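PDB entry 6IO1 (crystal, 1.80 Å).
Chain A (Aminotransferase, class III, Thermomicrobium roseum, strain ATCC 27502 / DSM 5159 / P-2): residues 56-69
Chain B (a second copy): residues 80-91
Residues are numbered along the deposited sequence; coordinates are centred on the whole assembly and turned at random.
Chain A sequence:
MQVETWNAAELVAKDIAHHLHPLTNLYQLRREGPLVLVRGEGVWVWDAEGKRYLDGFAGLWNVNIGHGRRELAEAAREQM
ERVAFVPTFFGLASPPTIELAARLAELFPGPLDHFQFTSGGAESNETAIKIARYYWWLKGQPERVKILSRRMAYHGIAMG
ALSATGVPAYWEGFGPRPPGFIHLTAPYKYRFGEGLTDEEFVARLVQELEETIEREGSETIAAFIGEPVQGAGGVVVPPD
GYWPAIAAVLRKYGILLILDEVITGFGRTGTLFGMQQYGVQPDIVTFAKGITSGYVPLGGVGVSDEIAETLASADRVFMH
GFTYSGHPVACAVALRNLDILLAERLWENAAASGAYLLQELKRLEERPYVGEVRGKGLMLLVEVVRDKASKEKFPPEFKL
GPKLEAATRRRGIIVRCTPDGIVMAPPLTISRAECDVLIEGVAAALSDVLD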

# COMPACT_ATOMS: atom_id res chain seq x y z
N GLY A 56 -4.67 23.02 -7.63
CA GLY A 56 -5.65 22.66 -8.64
C GLY A 56 -5.84 21.17 -8.84
O GLY A 56 -6.79 20.77 -9.52
N PHE A 57 -4.97 20.34 -8.26
CA PHE A 57 -5.08 18.90 -8.36
C PHE A 57 -5.43 18.25 -7.02
O PHE A 57 -5.51 17.02 -6.95
N ALA A 58 -5.65 19.06 -5.98
CA ALA A 58 -5.95 18.57 -4.63
C ALA A 58 -4.96 17.50 -4.20
O ALA A 58 -5.33 16.43 -3.72
N GLY A 59 -3.68 17.80 -4.40
CA GLY A 59 -2.66 16.80 -4.18
C GLY A 59 -2.66 15.78 -5.30
O GLY A 59 -2.07 16.01 -6.36
N LEU A 60 -3.34 14.65 -5.08
CA LEU A 60 -3.51 13.61 -6.09
C LEU A 60 -4.99 13.19 -6.10
O LEU A 60 -5.33 12.06 -5.73
N TRP A 61 -5.85 14.11 -6.53
CA TRP A 61 -7.31 13.93 -6.55
C TRP A 61 -7.89 13.65 -5.17
O TRP A 61 -9.01 13.14 -5.07
N ASN A 62 -7.18 13.95 -4.07
CA ASN A 62 -7.59 13.39 -2.79
C ASN A 62 -7.85 14.38 -1.67
O ASN A 62 -8.55 14.01 -0.72
N VAL A 63 -7.37 15.62 -1.73
CA VAL A 63 -7.61 16.55 -0.63
C VAL A 63 -8.98 17.19 -0.82
O VAL A 63 -9.08 18.37 -1.17
N ASN A 64 -10.04 16.40 -0.61
CA ASN A 64 -11.38 16.83 -0.99
C ASN A 64 -11.90 17.97 -0.12
O ASN A 64 -12.49 18.92 -0.64
N ILE A 65 -11.70 17.90 1.20
CA ILE A 65 -12.22 18.94 2.08
C ILE A 65 -11.23 20.09 2.28
O ILE A 65 -11.52 21.01 3.06
N GLY A 66 -10.09 20.06 1.61
CA GLY A 66 -9.13 21.15 1.68
C GLY A 66 -8.08 20.96 2.76
O GLY A 66 -8.18 20.09 3.64
N HIS A 67 -7.06 21.81 2.69
CA HIS A 67 -5.95 21.75 3.63
C HIS A 67 -6.28 22.49 4.92
O HIS A 67 -7.19 23.32 4.99
N GLY A 68 -5.52 22.17 5.97
CA GLY A 68 -5.56 22.93 7.20
C GLY A 68 -6.73 22.68 8.10
O GLY A 68 -7.06 23.54 8.92
N ARG A 69 -7.38 21.52 8.00
CA ARG A 69 -8.53 21.22 8.85
C ARG A 69 -8.02 20.72 10.20
O ARG A 69 -7.56 19.58 10.32
N MET B 80 -0.22 17.80 10.37
CA MET B 80 -1.54 17.83 9.75
C MET B 80 -2.09 19.25 9.69
O MET B 80 -2.73 19.64 8.71
N GLU B 81 -1.86 20.04 10.75
CA GLU B 81 -2.31 21.43 10.72
C GLU B 81 -1.53 22.25 9.70
O GLU B 81 -2.12 23.06 8.97
N ARG B 82 -0.21 22.05 9.62
CA ARG B 82 0.59 22.83 8.67
C ARG B 82 0.27 22.45 7.22
O ARG B 82 -0.07 23.31 6.41
N VAL B 83 0.38 21.16 6.90
CA VAL B 83 -0.07 20.60 5.63
C VAL B 83 -0.09 19.08 5.78
O VAL B 83 0.90 18.47 6.20
N ALA B 84 -1.21 18.45 5.43
CA ALA B 84 -1.36 17.02 5.67
C ALA B 84 -0.84 16.18 4.51
O ALA B 84 -0.22 15.13 4.74
N PHE B 85 -1.08 16.60 3.27
CA PHE B 85 -0.66 15.82 2.12
C PHE B 85 -0.01 16.73 1.10
O PHE B 85 -0.63 17.67 0.60
N VAL B 86 1.25 16.44 0.79
CA VAL B 86 1.95 17.00 -0.36
C VAL B 86 2.47 15.79 -1.14
O VAL B 86 3.16 14.94 -0.56
N PRO B 87 2.15 15.66 -2.42
CA PRO B 87 2.62 14.49 -3.16
C PRO B 87 4.11 14.59 -3.43
O PRO B 87 4.70 15.67 -3.44
N THR B 88 4.72 13.43 -3.63
CA THR B 88 6.08 13.36 -4.13
C THR B 88 6.11 13.15 -5.63
O THR B 88 7.20 13.07 -6.22
N PHE B 89 4.94 13.07 -6.26
CA PHE B 89 4.82 12.99 -7.70
C PHE B 89 5.23 14.31 -8.35
O PHE B 89 5.22 15.37 -7.71
N PHE B 90 5.57 14.24 -9.63
CA PHE B 90 5.77 15.42 -10.48
C PHE B 90 6.80 16.39 -9.89
O PHE B 90 6.68 17.60 -10.05
N GLY B 91 7.81 15.86 -9.21
CA GLY B 91 8.83 16.71 -8.65
C GLY B 91 8.42 17.50 -7.42
O GLY B 91 9.13 18.43 -7.04

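No hydrogen bond runs directly between the two stretches; apolar packing and one bridging water hold them together. At the end of the chain B helix, B:Met80 (chi1 m) points sideways, and B:Glu81 and B:Arg82 point away, so the backbone does the work here. Water 1 donates to B:Met80 O (2.8 Å) and accepts from A:Gly68 N (3.0 Å) and, weakly, from B:Ala84 N (2.8 Å). A:Gly68 has a positive phi that favours glycine, and its CA lies 3.9 Å from B:Glu81 O.

B:Val83, chi1 p, leaves the helix and sets CG2 4.1 Å from ND1 of A:His67, whose m rotamer brings the imidazole in from a sideways CB.

B:Phe85 (chi1 t) points toward chain A. Over one face of its ring sits the amide of A:Asn62 (chi1 p), with ND2 3.2 Å from B:Phe85 CE2; the same side chain turns OD1 to accept from A:Leu60 N at 2.8 Å. The ring edge meets A:Val63 (chi1 t), CG2 to CD2 of B:Phe85 4.1 Å, and A:Gly59, CA to CE2 of B:Phe85 4.0 Å. A CB on A:Gly59 would clash with B:Phe85 CD2, and positive phi also favours glycine there.

B:Val86 turns away, whereas B:Pro87 points in, its compact ring fitting against the backbone and a leucine: CG is 3.6 Å from A:Gly59 O, and CB 3.8 Å from A:Leu60 CG. B:Thr88 again points away, its hydroxyl satisfied elsewhere in the structure.

A:Leu60 (m, t) reaches onward with both methyls. CD1 makes a CH-pi contact over the face of B:Phe89 (chi1 m), 3.8 Å from the ring centroid, while CD2 lies 3.5 Å from CE2 of B:Phe90. Branched and apolar, leucine can thus serve two aromatic rings. B:Phe90, with chi1 at -33°, also approaches A:Phe57, CE2 to CE2 4.5 Å.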

# COMPACT_ATOMS: atom_id res chain seq x y z
CB PHE A 57 -3.78 18.30 -8.90
CG PHE A 57 -3.98 17.07 -9.76
CD1 PHE A 57 -4.86 17.09 -10.83
CD2 PHE A 57 -3.28 15.91 -9.49
CE1 PHE A 57 -5.04 15.97 -11.62
CE2 PHE A 57 -3.45 14.78 -10.28
CZ PHE A 57 -4.33 14.82 -11.34
CB ALA A 58 -7.39 18.06 -4.54
CB LEU A 60 -2.58 12.43 -5.82
CG LEU A 60 -1.09 12.67 -6.06
CD1 LEU A 60 -0.28 11.43 -5.76
CD2 LEU A 60 -0.86 13.14 -7.49
CB TRP A 61 -7.77 12.80 -7.49
CG TRP A 61 -7.04 12.59 -8.79
CD1 TRP A 61 -5.80 12.04 -8.96
CD2 TRP A 61 -7.55 12.83 -10.11
NE1 TRP A 61 -5.50 11.96 -10.30
CE2 TRP A 61 -6.56 12.44 -11.02
CE3 TRP A 61 -8.75 13.36 -10.61
CZ2 TRP A 61 -6.72 12.57 -12.40
CZ3 TRP A 61 -8.91 13.48 -11.97
CH2 TRP A 61 -7.90 13.09 -12.86
CB ASN A 62 -6.56 12.37 -2.30
CG ASN A 62 -5.16 12.93 -2.21
OD1 ASN A 62 -4.85 13.96 -2.79
ND2 ASN A 62 -4.30 12.23 -1.47
CB VAL A 63 -6.50 17.60 -0.51
CG1 VAL A 63 -6.64 18.38 0.79
CG2 VAL A 63 -5.13 16.93 -0.57
CB ASN A 64 -12.33 15.63 -0.94
CG ASN A 64 -12.07 14.64 -2.06
OD1 ASN A 64 -11.05 14.72 -2.75
ND2 ASN A 64 -12.99 13.71 -2.26
CB ILE A 65 -12.64 18.38 3.46
CG1 ILE A 65 -11.42 18.00 4.30
CG2 ILE A 65 -13.59 17.20 3.28
CD1 ILE A 65 -11.76 17.69 5.74
CB HIS A 67 -4.69 22.38 3.01
CG HIS A 67 -4.21 21.69 1.77
ND1 HIS A 67 -3.56 20.47 1.80
CD2 HIS A 67 -4.26 22.06 0.47
CE1 HIS A 67 -3.24 20.12 0.57
NE2 HIS A 67 -3.66 21.06 -0.26
CB ARG A 69 -9.44 20.19 8.18
CG ARG A 69 -10.05 20.66 6.88
CD ARG A 69 -11.33 21.46 7.11
NE ARG A 69 -12.10 21.61 5.88
CZ ARG A 69 -13.39 21.95 5.85
NH1 ARG A 69 -14.05 22.17 6.98
NH2 ARG A 69 -14.01 22.06 4.68
CB MET B 80 -2.50 16.91 10.49
CG MET B 80 -2.21 15.44 10.27
SD MET B 80 -3.30 14.35 11.20
CE MET B 80 -4.85 14.62 10.34
CB GLU B 81 -2.21 22.04 12.11
CG GLU B 81 -3.14 21.39 13.12
CD GLU B 81 -3.43 22.28 14.31
OE1 GLU B 81 -3.35 23.52 14.17
OE2 GLU B 81 -3.74 21.74 15.39
CB ARG B 82 2.08 22.63 8.97
CG ARG B 82 2.99 23.35 8.00
CD ARG B 82 4.43 23.30 8.47
NE ARG B 82 4.52 23.43 9.92
CZ ARG B 82 5.59 23.07 10.63
NH1 ARG B 82 6.65 22.56 10.03
NH2 ARG B 82 5.58 23.22 11.95
CB VAL B 83 0.82 21.04 4.45
CG1 VAL B 83 2.28 20.62 4.65
CG2 VAL B 83 0.27 20.51 3.14
CB ALA B 84 -2.82 16.68 5.95
CB PHE B 85 -1.83 15.07 1.48
CG PHE B 85 -1.41 14.19 0.33
CD1 PHE B 85 -0.53 13.14 0.55
CD2 PHE B 85 -1.86 14.42 -0.95
CE1 PHE B 85 -0.13 12.33 -0.49
CE2 PHE B 85 -1.46 13.61 -2.00
CZ PHE B 85 -0.59 12.56 -1.77
CB VAL B 86 3.10 17.93 0.06
CG1 VAL B 86 3.92 18.33 -1.16
CG2 VAL B 86 2.56 19.15 0.77
CB PRO B 87 1.82 14.54 -4.47
CG PRO B 87 0.85 15.70 -4.33
CD PRO B 87 1.39 16.59 -3.27
CB THR B 88 6.86 12.26 -3.41
OG1 THR B 88 6.14 11.03 -3.49
CG2 THR B 88 7.06 12.63 -1.95
CB PHE B 89 3.38 12.66 -8.11
CG PHE B 89 2.97 11.23 -7.88
CD1 PHE B 89 3.38 10.54 -6.75
CD2 PHE B 89 2.14 10.59 -8.78
CE1 PHE B 89 2.99 9.23 -6.55
CE2 PHE B 89 1.74 9.29 -8.58
CZ PHE B 89 2.17 8.60 -7.46
CB PHE B 90 4.44 16.15 -10.72
CG PHE B 90 3.25 15.23 -10.80
CD1 PHE B 90 3.26 14.12 -11.64
CD2 PHE B 90 2.13 15.46 -10.02
CE1 PHE B 90 2.17 13.28 -11.70
CE2 PHE B 90 1.04 14.62 -10.08
CZ PHE B 90 1.06 13.52 -10.92
O HOH W 1 -3.60 19.87 6.01